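Local coordinates for putative aldolase (Bacteroides vulgatus ATCC 8482, PDB 3DXI), which is of unknown function but, as a putative aldolase related to the HMGL-like proteins, folds into an eight-stranded TIM barrel, at residues I5-R11 with D39-Y45; I25-Y29 with I254-F258; A32-L36 with V250-I254; L65-R69 with I97-D102; I215-T220 with L229-L234. The contacts are given in a common frame with arbitrary orientation. Residue numbers count along the deposited sequence, not the author numbering.

Contact 1 of 5, residues I5-R11 with D39-Y45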
# COMPACT_ATOMS: atom_id res chain seq x y z
N ILE A 5 -5.54 19.83 -1.00
CA ILE A 5 -5.31 18.56 -1.69
C ILE A 5 -5.19 18.84 -3.18
O ILE A 5 -6.06 19.48 -3.78
CB ILE A 5 -6.47 17.58 -1.42
CG1 ILE A 5 -6.52 17.26 0.08
CG2 ILE A 5 -6.29 16.30 -2.23
CD1 ILE A 5 -7.67 16.36 0.49
N LEU A 6 -4.09 18.38 -3.77
CA LEU A 6 -3.84 18.59 -5.19
C LEU A 6 -3.79 17.29 -5.98
O LEU A 6 -3.07 16.36 -5.62
CB LEU A 6 -2.52 19.36 -5.38
CG LEU A 6 -2.07 19.72 -6.80
CD1 LEU A 6 -1.12 20.91 -6.75
CD2 LEU A 6 -1.40 18.53 -7.47
N ASP A 7 -4.56 17.23 -7.05
CA ASP A 7 -4.58 16.05 -7.90
C ASP A 7 -3.85 16.37 -9.20
O ASP A 7 -4.12 17.38 -9.85
CB ASP A 7 -6.02 15.63 -8.19
CG ASP A 7 -6.09 14.37 -9.03
OD1 ASP A 7 -5.93 14.46 -10.26
OD2 ASP A 7 -6.30 13.28 -8.45
N CYS A 8 -2.90 15.50 -9.55
CA CYS A 8 -2.12 15.69 -10.77
C CYS A 8 -2.22 14.51 -11.73
O CYS A 8 -1.27 14.18 -12.43
CB CYS A 8 -0.64 15.95 -10.41
SG CYS A 8 0.12 14.76 -9.27
N THR A 9 -3.40 13.89 -11.77
CA THR A 9 -3.64 12.74 -12.64
C THR A 9 -3.19 12.92 -14.09
O THR A 9 -2.38 12.15 -14.61
CB THR A 9 -5.14 12.35 -12.63
OG1 THR A 9 -5.58 12.15 -11.28
CG2 THR A 9 -5.37 11.08 -13.42
N LEU A 10 -3.71 13.95 -14.76
CA LEU A 10 -3.38 14.19 -16.17
C LEU A 10 -1.91 14.52 -16.45
O LEU A 10 -1.35 14.07 -17.45
CB LEU A 10 -4.25 15.31 -16.74
CG LEU A 10 -5.77 15.09 -16.69
CD1 LEU A 10 -6.47 16.25 -17.38
CD2 LEU A 10 -6.13 13.77 -17.36
N ARG A 11 -1.30 15.30 -15.56
CA ARG A 11 0.10 15.70 -15.73
C ARG A 11 1.06 14.54 -15.49
O ARG A 11 1.98 14.31 -16.27
CB ARG A 11 0.43 16.84 -14.76
CG ARG A 11 1.82 17.47 -14.94
CD ARG A 11 2.92 16.66 -14.25
NE ARG A 11 2.83 16.72 -12.79
CZ ARG A 11 3.68 16.12 -11.97
NH1 ARG A 11 4.68 15.40 -12.46
NH2 ARG A 11 3.53 16.23 -10.66
N ASP A 39 -8.60 20.75 -3.95
CA ASP A 39 -8.39 22.18 -4.15
C ASP A 39 -7.64 22.63 -5.39
O ASP A 39 -7.96 23.67 -5.97
CB ASP A 39 -7.70 22.73 -2.91
CG ASP A 39 -8.38 22.29 -1.64
OD1 ASP A 39 -9.46 22.83 -1.34
OD2 ASP A 39 -7.86 21.39 -0.95
N TYR A 40 -6.63 21.86 -5.78
CA TYR A 40 -5.80 22.18 -6.93
C TYR A 40 -5.77 21.02 -7.92
O TYR A 40 -5.78 19.85 -7.53
CB TYR A 40 -4.36 22.46 -6.50
CG TYR A 40 -4.13 23.86 -5.99
CD1 TYR A 40 -3.48 24.81 -6.78
CD2 TYR A 40 -4.55 24.24 -4.71
CE1 TYR A 40 -3.24 26.09 -6.31
CE2 TYR A 40 -4.32 25.53 -4.24
CZ TYR A 40 -3.67 26.45 -5.04
OH TYR A 40 -3.45 27.73 -4.59
N LEU A 41 -5.72 21.37 -9.20
CA LEU A 41 -5.66 20.39 -10.27
C LEU A 41 -4.51 20.77 -11.19
O LEU A 41 -4.55 21.82 -11.83
CB LEU A 41 -6.96 20.38 -11.08
CG LEU A 41 -8.31 20.29 -10.36
CD1 LEU A 41 -9.42 20.29 -11.39
CD2 LEU A 41 -8.37 19.03 -9.51
N GLU A 42 -3.47 19.94 -11.23
CA GLU A 42 -2.33 20.20 -12.11
C GLU A 42 -2.65 19.35 -13.33
O GLU A 42 -2.47 18.13 -13.33
CB GLU A 42 -1.04 19.73 -11.46
CG GLU A 42 0.19 20.03 -12.27
CD GLU A 42 1.44 19.73 -11.50
OE1 GLU A 42 1.58 18.57 -11.06
OE2 GLU A 42 2.27 20.65 -11.32
N VAL A 43 -3.12 20.02 -14.38
CA VAL A 43 -3.57 19.36 -15.60
C VAL A 43 -2.55 19.02 -16.67
O VAL A 43 -2.85 18.27 -17.60
CB VAL A 43 -4.69 20.20 -16.24
CG1 VAL A 43 -5.83 20.39 -15.23
CG2 VAL A 43 -4.14 21.55 -16.69
N GLY A 44 -1.34 19.57 -16.56
CA GLY A 44 -0.34 19.26 -17.57
C GLY A 44 0.89 20.13 -17.55
O GLY A 44 1.11 20.92 -16.63
N TYR A 45 1.70 19.98 -18.59
CA TYR A 45 2.94 20.72 -18.76
C TYR A 45 2.79 21.80 -19.82
O TYR A 45 1.85 21.77 -20.62
CB TYR A 45 4.06 19.78 -19.24
CG TYR A 45 4.55 18.75 -18.25
CD1 TYR A 45 5.56 19.06 -17.34
CD2 TYR A 45 4.00 17.47 -18.22
CE1 TYR A 45 6.03 18.11 -16.43
CE2 TYR A 45 4.46 16.50 -17.31
CZ TYR A 45 5.47 16.84 -16.42
OH TYR A 45 5.94 15.92 -15.52
O HOH W 1 -4.69 16.53 -13.72

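Contact 2 of 5, residues I25-Y29 with I254-F258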
# COMPACT_ATOMS: atom_id res chain seq x y z
N ILE A 25 -12.82 12.02 -21.48
CA ILE A 25 -12.16 11.71 -20.22
C ILE A 25 -11.82 13.01 -19.50
O ILE A 25 -12.02 13.14 -18.30
CB ILE A 25 -10.86 10.90 -20.44
CG1 ILE A 25 -11.18 9.51 -21.01
CG2 ILE A 25 -10.12 10.73 -19.13
CD1 ILE A 25 -11.62 9.52 -22.49
N VAL A 26 -11.32 13.98 -20.26
CA VAL A 26 -10.94 15.27 -19.69
C VAL A 26 -12.12 15.97 -19.01
O VAL A 26 -11.98 16.47 -17.90
CB VAL A 26 -10.33 16.19 -20.77
CG1 VAL A 26 -10.03 17.57 -20.18
CG2 VAL A 26 -9.04 15.57 -21.29
N ASP A 27 -13.28 15.99 -19.67
CA ASP A 27 -14.46 16.62 -19.09
C ASP A 27 -14.97 15.88 -17.86
O ASP A 27 -15.35 16.49 -16.87
CB ASP A 27 -15.59 16.74 -20.11
CG ASP A 27 -15.36 17.85 -21.12
OD1 ASP A 27 -14.48 18.70 -20.87
OD2 ASP A 27 -16.06 17.89 -22.15
N ALA A 28 -15.00 14.55 -17.94
CA ALA A 28 -15.45 13.74 -16.81
C ALA A 28 -14.53 14.04 -15.62
O ALA A 28 -14.99 14.25 -14.49
CB ALA A 28 -15.39 12.26 -17.17
N TYR A 29 -13.22 14.07 -15.88
CA TYR A 29 -12.24 14.36 -14.84
C TYR A 29 -12.49 15.74 -14.21
O TYR A 29 -12.70 15.84 -13.01
CB TYR A 29 -10.81 14.32 -15.41
CG TYR A 29 -9.74 14.84 -14.46
CD1 TYR A 29 -9.33 14.11 -13.35
CD2 TYR A 29 -9.15 16.09 -14.68
CE1 TYR A 29 -8.37 14.60 -12.47
CE2 TYR A 29 -8.18 16.60 -13.81
CZ TYR A 29 -7.79 15.85 -12.71
OH TYR A 29 -6.83 16.33 -11.86
N ILE A 254 -15.35 8.41 -11.21
CA ILE A 254 -14.14 8.91 -11.83
C ILE A 254 -13.08 7.80 -11.89
O ILE A 254 -12.25 7.77 -12.79
CB ILE A 254 -13.59 10.18 -11.10
CG1 ILE A 254 -12.51 10.83 -11.96
CG2 ILE A 254 -13.04 9.82 -9.73
CD1 ILE A 254 -12.98 11.24 -13.35
N ILE A 255 -13.14 6.87 -10.94
CA ILE A 255 -12.21 5.74 -10.94
C ILE A 255 -12.55 4.91 -12.17
O ILE A 255 -11.66 4.48 -12.91
CB ILE A 255 -12.38 4.86 -9.68
CG1 ILE A 255 -11.77 5.57 -8.46
CG2 ILE A 255 -11.74 3.49 -9.91
CD1 ILE A 255 -11.99 4.84 -7.15
N THR A 256 -13.84 4.67 -12.38
CA THR A 256 -14.30 3.89 -13.53
C THR A 256 -13.87 4.53 -14.85
O THR A 256 -13.51 3.83 -15.79
CB THR A 256 -15.84 3.75 -13.53
OG1 THR A 256 -16.25 2.98 -12.40
CG2 THR A 256 -16.31 3.06 -14.81
N THR A 257 -13.89 5.86 -14.91
CA THR A 257 -13.48 6.57 -16.11
C THR A 257 -12.05 6.19 -16.49
O THR A 257 -11.75 5.94 -17.66
CB THR A 257 -13.55 8.11 -15.90
OG1 THR A 257 -14.90 8.51 -15.68
CG2 THR A 257 -13.03 8.84 -17.14
N PHE A 258 -11.17 6.11 -15.48
CA PHE A 258 -9.76 5.79 -15.70
C PHE A 258 -9.42 4.31 -15.69
O PHE A 258 -8.26 3.94 -15.88
CB PHE A 258 -8.92 6.52 -14.65
CG PHE A 258 -8.74 7.99 -14.93
CD1 PHE A 258 -7.74 8.42 -15.80
CD2 PHE A 258 -9.59 8.93 -14.38
CE1 PHE A 258 -7.59 9.77 -16.10
CE2 PHE A 258 -9.45 10.29 -14.68
CZ PHE A 258 -8.45 10.71 -15.54

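Contact 3 of 5, residues A32-L36 with V250-I254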
# COMPACT_ATOMS: atom_id res chain seq x y z
N ALA A 32 -15.67 15.86 -12.16
CA ALA A 32 -15.60 15.05 -10.95
C ALA A 32 -14.82 15.83 -9.89
O ALA A 32 -15.19 15.84 -8.72
CB ALA A 32 -14.91 13.73 -11.22
N MSE A 33 -13.74 16.48 -10.31
CA MSE A 33 -12.93 17.26 -9.38
C MSE A 33 -13.74 18.39 -8.75
O MSE A 33 -13.46 18.81 -7.63
CB MSE A 33 -11.71 17.83 -10.10
CG MSE A 33 -10.73 16.78 -10.63
SE MSE A 33 -10.05 15.56 -9.26
CE MSE A 33 -11.08 14.00 -9.75
N ASN A 34 -14.76 18.88 -9.46
CA ASN A 34 -15.60 19.94 -8.92
C ASN A 34 -16.37 19.41 -7.70
O ASN A 34 -16.66 20.16 -6.77
CB ASN A 34 -16.63 20.42 -9.95
CG ASN A 34 -16.06 21.42 -10.94
OD1 ASN A 34 -14.94 21.91 -10.78
ND2 ASN A 34 -16.83 21.74 -11.98
N GLU A 35 -16.71 18.13 -7.72
CA GLU A 35 -17.49 17.54 -6.63
C GLU A 35 -16.70 16.72 -5.62
O GLU A 35 -17.28 15.98 -4.83
CB GLU A 35 -18.63 16.69 -7.19
CG GLU A 35 -19.61 17.49 -8.03
CD GLU A 35 -20.89 16.72 -8.32
OE1 GLU A 35 -21.71 16.55 -7.39
OE2 GLU A 35 -21.07 16.28 -9.48
N LEU A 36 -15.38 16.84 -5.66
CA LEU A 36 -14.52 16.12 -4.72
C LEU A 36 -13.77 17.17 -3.91
O LEU A 36 -13.52 18.28 -4.40
CB LEU A 36 -13.53 15.21 -5.47
CG LEU A 36 -14.12 13.99 -6.19
CD1 LEU A 36 -13.05 13.27 -7.00
CD2 LEU A 36 -14.72 13.03 -5.18
N VAL A 250 -19.30 9.99 -6.88
CA VAL A 250 -18.45 10.65 -7.87
C VAL A 250 -17.07 10.00 -7.89
O VAL A 250 -16.50 9.76 -8.95
CB VAL A 250 -18.28 12.16 -7.56
CG1 VAL A 250 -17.19 12.77 -8.44
CG2 VAL A 250 -19.61 12.90 -7.79
N LEU A 251 -16.52 9.70 -6.71
CA LEU A 251 -15.21 9.09 -6.62
C LEU A 251 -15.20 7.75 -7.38
O LEU A 251 -14.30 7.47 -8.16
CB LEU A 251 -14.82 8.87 -5.15
CG LEU A 251 -13.39 8.44 -4.83
CD1 LEU A 251 -12.39 9.37 -5.51
CD2 LEU A 251 -13.19 8.45 -3.32
N GLY A 252 -16.23 6.93 -7.15
CA GLY A 252 -16.31 5.66 -7.84
C GLY A 252 -16.44 5.84 -9.35
O GLY A 252 -15.85 5.08 -10.12
N ASN A 253 -17.22 6.83 -9.77
CA ASN A 253 -17.40 7.07 -11.19
C ASN A 253 -16.12 7.56 -11.88
O ASN A 253 -15.84 7.15 -13.01
CB ASN A 253 -18.52 8.08 -11.45
CG ASN A 253 -19.89 7.54 -11.05
OD1 ASN A 253 -20.11 6.33 -11.03
ND2 ASN A 253 -20.81 8.44 -10.74
N ILE A 254 -15.35 8.41 -11.21
CA ILE A 254 -14.14 8.91 -11.83
C ILE A 254 -13.08 7.80 -11.89
O ILE A 254 -12.25 7.77 -12.79
CB ILE A 254 -13.59 10.18 -11.10
CG1 ILE A 254 -12.51 10.83 -11.96
CG2 ILE A 254 -13.04 9.82 -9.73
CD1 ILE A 254 -12.98 11.24 -13.35

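Contact 4 of 5, residues L65-R69 with I97-D102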
# COMPACT_ATOMS: atom_id res chain seq x y z
N LEU A 65 -7.01 25.25 -22.00
CA LEU A 65 -7.09 25.92 -20.71
C LEU A 65 -8.33 26.81 -20.56
O LEU A 65 -8.89 26.91 -19.47
CB LEU A 65 -5.81 26.72 -20.45
CG LEU A 65 -4.57 25.85 -20.21
CD1 LEU A 65 -3.32 26.71 -20.17
CD2 LEU A 65 -4.73 25.07 -18.91
N LYS A 66 -8.77 27.45 -21.64
CA LYS A 66 -9.95 28.30 -21.58
C LYS A 66 -11.18 27.46 -21.26
O LYS A 66 -12.06 27.89 -20.50
CB LYS A 66 -10.17 29.02 -22.91
CG LYS A 66 -9.22 30.16 -23.18
CD LYS A 66 -9.55 30.81 -24.52
CE LYS A 66 -8.65 32.01 -24.77
NZ LYS A 66 -8.99 32.66 -26.07
N HIS A 67 -11.25 26.27 -21.85
CA HIS A 67 -12.35 25.35 -21.63
C HIS A 67 -12.34 24.84 -20.18
O HIS A 67 -13.35 24.89 -19.48
CB HIS A 67 -12.24 24.17 -22.60
CG HIS A 67 -13.23 23.08 -22.35
ND1 HIS A 67 -14.59 23.29 -22.42
CD2 HIS A 67 -13.07 21.77 -22.05
CE1 HIS A 67 -15.22 22.15 -22.17
NE2 HIS A 67 -14.32 21.22 -21.94
N LEU A 68 -11.19 24.35 -19.74
CA LEU A 68 -11.05 23.83 -18.38
C LEU A 68 -11.35 24.91 -17.35
O LEU A 68 -12.02 24.66 -16.35
CB LEU A 68 -9.63 23.30 -18.16
CG LEU A 68 -9.16 22.18 -19.09
CD1 LEU A 68 -7.80 21.67 -18.62
CD2 LEU A 68 -10.17 21.03 -19.11
N ARG A 69 -10.86 26.12 -17.60
CA ARG A 69 -11.09 27.23 -16.68
C ARG A 69 -12.57 27.60 -16.65
O ARG A 69 -13.09 28.07 -15.63
CB ARG A 69 -10.26 28.45 -17.10
CG ARG A 69 -10.47 29.64 -16.21
CD ARG A 69 -10.17 29.29 -14.76
NE ARG A 69 -9.01 30.03 -14.27
CZ ARG A 69 -8.40 29.80 -13.11
NH1 ARG A 69 -8.82 28.83 -12.31
NH2 ARG A 69 -7.36 30.55 -12.76
N ILE A 97 -0.96 32.22 -20.98
CA ILE A 97 -1.91 31.62 -20.04
C ILE A 97 -2.25 32.43 -18.80
O ILE A 97 -2.84 31.91 -17.86
CB ILE A 97 -1.44 30.20 -19.59
CG1 ILE A 97 -0.18 30.32 -18.73
CG2 ILE A 97 -1.14 29.34 -20.81
CD1 ILE A 97 0.36 28.97 -18.26
N ILE A 98 -1.88 33.71 -18.78
CA ILE A 98 -2.20 34.53 -17.61
C ILE A 98 -3.72 34.53 -17.44
O ILE A 98 -4.46 34.56 -18.43
CB ILE A 98 -1.69 35.97 -17.78
CG1 ILE A 98 -2.10 36.52 -19.15
CG2 ILE A 98 -0.18 36.01 -17.63
CD1 ILE A 98 -1.62 37.93 -19.43
N GLY A 99 -4.18 34.47 -16.20
CA GLY A 99 -5.61 34.47 -15.95
C GLY A 99 -6.28 33.12 -16.13
O GLY A 99 -7.37 32.89 -15.61
N LEU A 100 -5.63 32.21 -16.85
CA LEU A 100 -6.20 30.89 -17.08
C LEU A 100 -5.66 29.87 -16.09
O LEU A 100 -6.35 28.90 -15.74
CB LEU A 100 -5.90 30.44 -18.51
CG LEU A 100 -6.46 31.33 -19.62
CD1 LEU A 100 -6.04 30.80 -20.99
CD2 LEU A 100 -7.98 31.39 -19.51
N VAL A 101 -4.43 30.08 -15.64
CA VAL A 101 -3.79 29.18 -14.69
C VAL A 101 -3.40 29.92 -13.43
O VAL A 101 -2.83 31.01 -13.49
CB VAL A 101 -2.54 28.53 -15.33
CG1 VAL A 101 -1.75 27.74 -14.29
CG2 VAL A 101 -2.99 27.62 -16.48
N ASP A 102 -3.72 29.32 -12.28
CA ASP A 102 -3.44 29.91 -10.98
C ASP A 102 -2.02 29.73 -10.50
O ASP A 102 -1.38 30.68 -10.04
CB ASP A 102 -4.39 29.32 -9.94
CG ASP A 102 -5.84 29.58 -10.28
OD1 ASP A 102 -6.28 30.74 -10.13
OD2 ASP A 102 -6.54 28.63 -10.71

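Contact 5 of 5, residues I215-T220 with L229-L234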
# COMPACT_ATOMS: atom_id res chain seq x y z
N ILE A 215 -0.86 18.19 -0.16
CA ILE A 215 -0.63 16.77 -0.43
C ILE A 215 -1.03 16.50 -1.88
O ILE A 215 -2.09 16.93 -2.33
CB ILE A 215 -1.46 15.83 0.48
CG1 ILE A 215 -0.99 15.94 1.93
CG2 ILE A 215 -1.30 14.38 0.01
CD1 ILE A 215 0.44 15.51 2.15
N ASP A 216 -0.15 15.80 -2.60
CA ASP A 216 -0.35 15.42 -4.00
C ASP A 216 -0.81 13.96 -4.09
O ASP A 216 -0.37 13.10 -3.32
CB ASP A 216 0.96 15.54 -4.79
CG ASP A 216 1.32 16.97 -5.15
OD1 ASP A 216 0.78 17.92 -4.54
OD2 ASP A 216 2.18 17.14 -6.05
N ALA A 217 -1.68 13.68 -5.06
CA ALA A 217 -2.17 12.33 -5.31
C ALA A 217 -2.81 12.32 -6.70
O ALA A 217 -2.95 13.37 -7.31
CB ALA A 217 -3.19 11.93 -4.25
N THR A 218 -3.16 11.14 -7.19
CA THR A 218 -3.79 11.01 -8.50
C THR A 218 -4.84 9.89 -8.46
O THR A 218 -4.75 8.99 -7.62
CB THR A 218 -2.76 10.68 -9.61
OG1 THR A 218 -2.14 9.41 -9.34
CG2 THR A 218 -1.68 11.76 -9.67
N ILE A 219 -5.83 9.96 -9.35
CA ILE A 219 -6.88 8.95 -9.41
C ILE A 219 -6.27 7.60 -9.82
O ILE A 219 -5.62 7.48 -10.86
CB ILE A 219 -7.98 9.37 -10.41
CG1 ILE A 219 -8.65 10.66 -9.92
CG2 ILE A 219 -9.00 8.25 -10.59
CD1 ILE A 219 -9.30 10.55 -8.54
N THR A 220 -6.48 6.60 -8.96
CA THR A 220 -5.97 5.23 -9.08
C THR A 220 -4.45 5.19 -8.98
O THR A 220 -3.83 4.19 -9.30
CB THR A 220 -6.40 4.51 -10.40
OG1 THR A 220 -5.81 5.14 -11.53
CG2 THR A 220 -7.92 4.51 -10.55
N LEU A 229 0.36 8.20 -4.78
CA LEU A 229 -0.61 7.87 -3.76
C LEU A 229 -1.96 7.91 -4.47
O LEU A 229 -2.21 8.82 -5.26
CB LEU A 229 -0.59 8.93 -2.65
CG LEU A 229 -1.80 9.03 -1.72
CD1 LEU A 229 -2.03 7.71 -1.00
CD2 LEU A 229 -1.57 10.15 -0.73
N LYS A 230 -2.81 6.92 -4.22
CA LYS A 230 -4.12 6.87 -4.85
C LYS A 230 -5.04 7.87 -4.16
O LYS A 230 -5.31 7.76 -2.96
CB LYS A 230 -4.71 5.45 -4.77
CG LYS A 230 -3.89 4.44 -5.55
CD LYS A 230 -4.59 3.10 -5.70
CE LYS A 230 -4.49 2.26 -4.45
NZ LYS A 230 -4.25 0.84 -4.83
N MSE A 231 -5.50 8.86 -4.92
CA MSE A 231 -6.38 9.90 -4.38
C MSE A 231 -7.57 9.29 -3.66
O MSE A 231 -7.94 9.74 -2.58
CB MSE A 231 -6.85 10.83 -5.50
CG MSE A 231 -7.80 11.93 -5.03
SE MSE A 231 -6.99 13.14 -3.75
CE MSE A 231 -6.14 14.37 -5.00
N GLU A 232 -8.17 8.25 -4.25
CA GLU A 232 -9.32 7.60 -3.63
C GLU A 232 -8.97 7.01 -2.26
O GLU A 232 -9.82 6.96 -1.38
CB GLU A 232 -9.88 6.49 -4.54
CG GLU A 232 -8.88 5.38 -4.87
CD GLU A 232 -8.15 5.63 -6.16
OE1 GLU A 232 -7.93 6.81 -6.50
OE2 GLU A 232 -7.79 4.64 -6.84
N LEU A 233 -7.73 6.56 -2.10
CA LEU A 233 -7.32 5.99 -0.81
C LEU A 233 -7.17 7.11 0.22
O LEU A 233 -7.55 6.95 1.37
CB LEU A 233 -5.99 5.23 -0.95
CG LEU A 233 -5.48 4.57 0.34
CD1 LEU A 233 -6.57 3.68 0.93
CD2 LEU A 233 -4.25 3.74 0.02
N LEU A 234 -6.61 8.23 -0.22
CA LEU A 234 -6.43 9.38 0.66
C LEU A 234 -7.79 9.88 1.17
O LEU A 234 -7.99 10.02 2.37
CB LEU A 234 -5.72 10.52 -0.07
CG LEU A 234 -5.55 11.86 0.64
CD1 LEU A 234 -4.76 11.68 1.94
CD2 LEU A 234 -4.83 12.83 -0.30
O HOH W 2 1.40 11.22 -4.91

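Contact 1 of 5, residues I5-R11 with D39-Y45
Ile5 opens the pairing with its backbone: its N donates to Asp39 OD2 at 2.8 Å, and its O receives Tyr40 N at 3.2 Å. Leu6 then projects to the same sheet face as Tyr40, where Leu6 CG meets Tyr40 CB at 3.6 Å. At Asp7 the main chain bonds to both neighbours of Leu41, Asp7 N to Tyr40 O (2.9 Å) and Asp7 O to Glu42 N (3.0 Å). This alternation is the signature of parallel strands, here the first and second of the TIM barrel, with axes 4.7 Å apart and inclined by 21°. The Asp7 side chain also closes an Asx turn, OD1 taking the N of Thr9 at 3.0 Å as the chain passes Cys8, the N-cap of helix 9-13. Leu10 N reaches Glu42 O through one water. Arg11 finishes the segment with a salt bridge, NE to Glu42 OE1 at 2.8 Å, which Arg105 joins from outside; Arg11 CG lies over the Tyr45 ring in a CH-pi contact, 4.0 Å from its centroid.

Contact 2 of 5, residues I25-Y29 with I254-F258
Two helices can pack without exchanging a single polar bond, and the pair formed by 25-29 and 254-258 illustrates the case. The segments run nearly antiparallel, at 161°, and their axes come within 10.1 Å, a spacing that medium-sized side chains fill. Aliphatic packing comes first. Ile25 CG2 touches Thr257 CG2 at 4.0 Å, and the small Ala28 lets the helices approach, its CB lying 4.1 Å from Thr257 OG1. That hydroxyl is hydrogen-bonded to Asn253 O within its own helix. Ile254 reaches across the interface, its CD1 lying 3.5 Å from Tyr29 CA and 3.8 Å from Ala28 O.

The aromatic contacts lie toward one flank. Phe258 fits between Ile25 and Tyr29: its CZ is 4.0 Å from Ile25 CG2, and its CE2 is 4.0 Å from Tyr29 CD1. The two rings meet obliquely, through van der Waals contact of their carbons. Beyond the interface, Tyr29 OH hydrogen-bonds to Asp7 of barrel strand 4-7, and both aromatic side chains touch Thr9 of helix 9-13. Helix 23-34 thus lies on the barrel wall with helix 62-71 and helix 248-265 as neighbours, and Ile219 from the loop after strand 214-217 touches Ile254 and Phe258.

Contact 3 of 5, residues A32-L36 with V250-I254
Val250 gives up the most surface here, 82 Å², and is the centre of an interface made by van der Waals packing. One of its methyl groups, CG1, meets Ala32 CB at 3.7 Å and Leu36 CG at 4.0 Å, while the other, CG2, lies 4.0 Å from Glu35 CB, so that the branched side chain sits among three residues of the opposite segment. Glu35 contributes its aliphatic part to this packing, at the exposed edge of the contact.

Leu36, with 54 Å² covered, comes just after helix 23-34 has ended, where the chain has turned toward the next barrel strand. In the alternation of strand and helix that makes a TIM barrel, helix 23-34 belongs to the link between the first two strands. Helix 248-265 comes after the eighth strand and the helix 231-241 that follows it, so the packing brings early and late parts of the chain side by side. The two methyl groups of Leu36 divide between neighbours on the partner helix, CD2 4.2 Å from Leu251 CB and CD1 4.4 Å from Ile254 CG2.

Ile254, the third main contributor, lies one helical turn beyond Val250. Its CB is 3.8 Å from Ala32 CB, and its CG1 is 4.1 Å from CE of Met33, modelled as selenomethionine. Leu251 also packs against helix 231-241 and against Leu271 of the second subunit.

Contact 4 of 5, residues L65-R69 with I97-D102
A two-pronged salt bridge dominates this contact: Arg69 NH1 donates to Asp102 OD2 and Arg69 NH2 to Asp102 OD1, each at 2.8 Å, so the guanidinium and carboxylate meet end to end. The carboxylate is shared, for Asp102 OD2 also accepts the backbone N of Ile76 at the start of strand 75-81. Leu100 O lies over one face of the guanidinium, 3.2 Å from Arg69 NE, but the angle is too poor for a hydrogen bond. The bridge ties helix 62-71, which precedes the third strand of the TIM barrel, to the loop that leads into the fourth, strand 103-108. That loop bends sharply at Gly99, whose positive phi of 81° suits glycine. Away from the charges the packing is apolar. Leu100 CD1 touches Leu65 CB at 4.1 Å and Lys66 CG at 3.9 Å, while Leu65 CD1 reaches inward to Ile97 CG2 at 3.5 Å and Val101 CG2 at 3.8 Å; Ile97 and Val101 also pack on Ile78 of strand 75-81.

Contact 5 of 5, residues I215-T220 with L229-L234
This is a strand-to-helix connection held mainly by backbone hydrogen bonds: the end of the eighth barrel strand, 214-217, and the loop beyond it meet the start of helix 231-241, the helix that follows it in the TIM barrel. Thr218 is the centre of the pairing. Its N donates to Leu229 O at 3.2 Å and its O accepts Met231 N at 2.8 Å in an almost straight bond, making a single bridge with Lys230, the N-cap residue. A water joins Asp216 O to Leu229 N a little earlier along the strand. Further on, Thr220 N donates to Glu232 OE1 at 2.9 Å, at a residue whose backbone adopts left-handed helical angles (65/15).

Under these polar links the side chains close a hydrophobic layer. Ala217 CB touches Leu229 CG at 4.1 Å and the CE of selenomethionine Met231 at 3.9 Å; Ile215 CG2 meets Leu234 CD2 at 3.9 Å, and Ile219 CD1 meets Met231 CB at 3.9 Å. On the other side of the strand, Asp216 turns away to a salt bridge with Arg105.

The chemistry implies that Thr218 fixes the pairing through its own N and O, while its hydroxyl is engaged by Met222 O in the following loop; its O takes an amide of the first helical turn that has no acceptor within the helix, and the buried carboxylate of Glu232 is met by the Thr220 amide.

The five contacts trace one side of the barrel. Contacts 1 and 5, with centres 11 Å apart, meet where strands 4-7 and 214-217 close the sheet: Leu6 N lies 2.9 Å from Ile215 O. Arg105 connects them again, forming salt bridges with Glu42 of contact 1 and Asp216 of contact 5. Contacts 2 and 3, with centres 8 Å apart, follow one another along helices 23-34 and 248-265, contact 3 running on into the turn after the first, and share Ile254; Tyr29 OH, 2.6 Å from Asp7 OD1, joins contact 2 to contact 1. Ile219 of contact 5 packs against contacts 2 and 3. Contact 4 lies farther round, about 24 Å from contact 5 between centres, yet His67 NE2 approaches Asp27 OD1 of 25-29 to 2.7 Å.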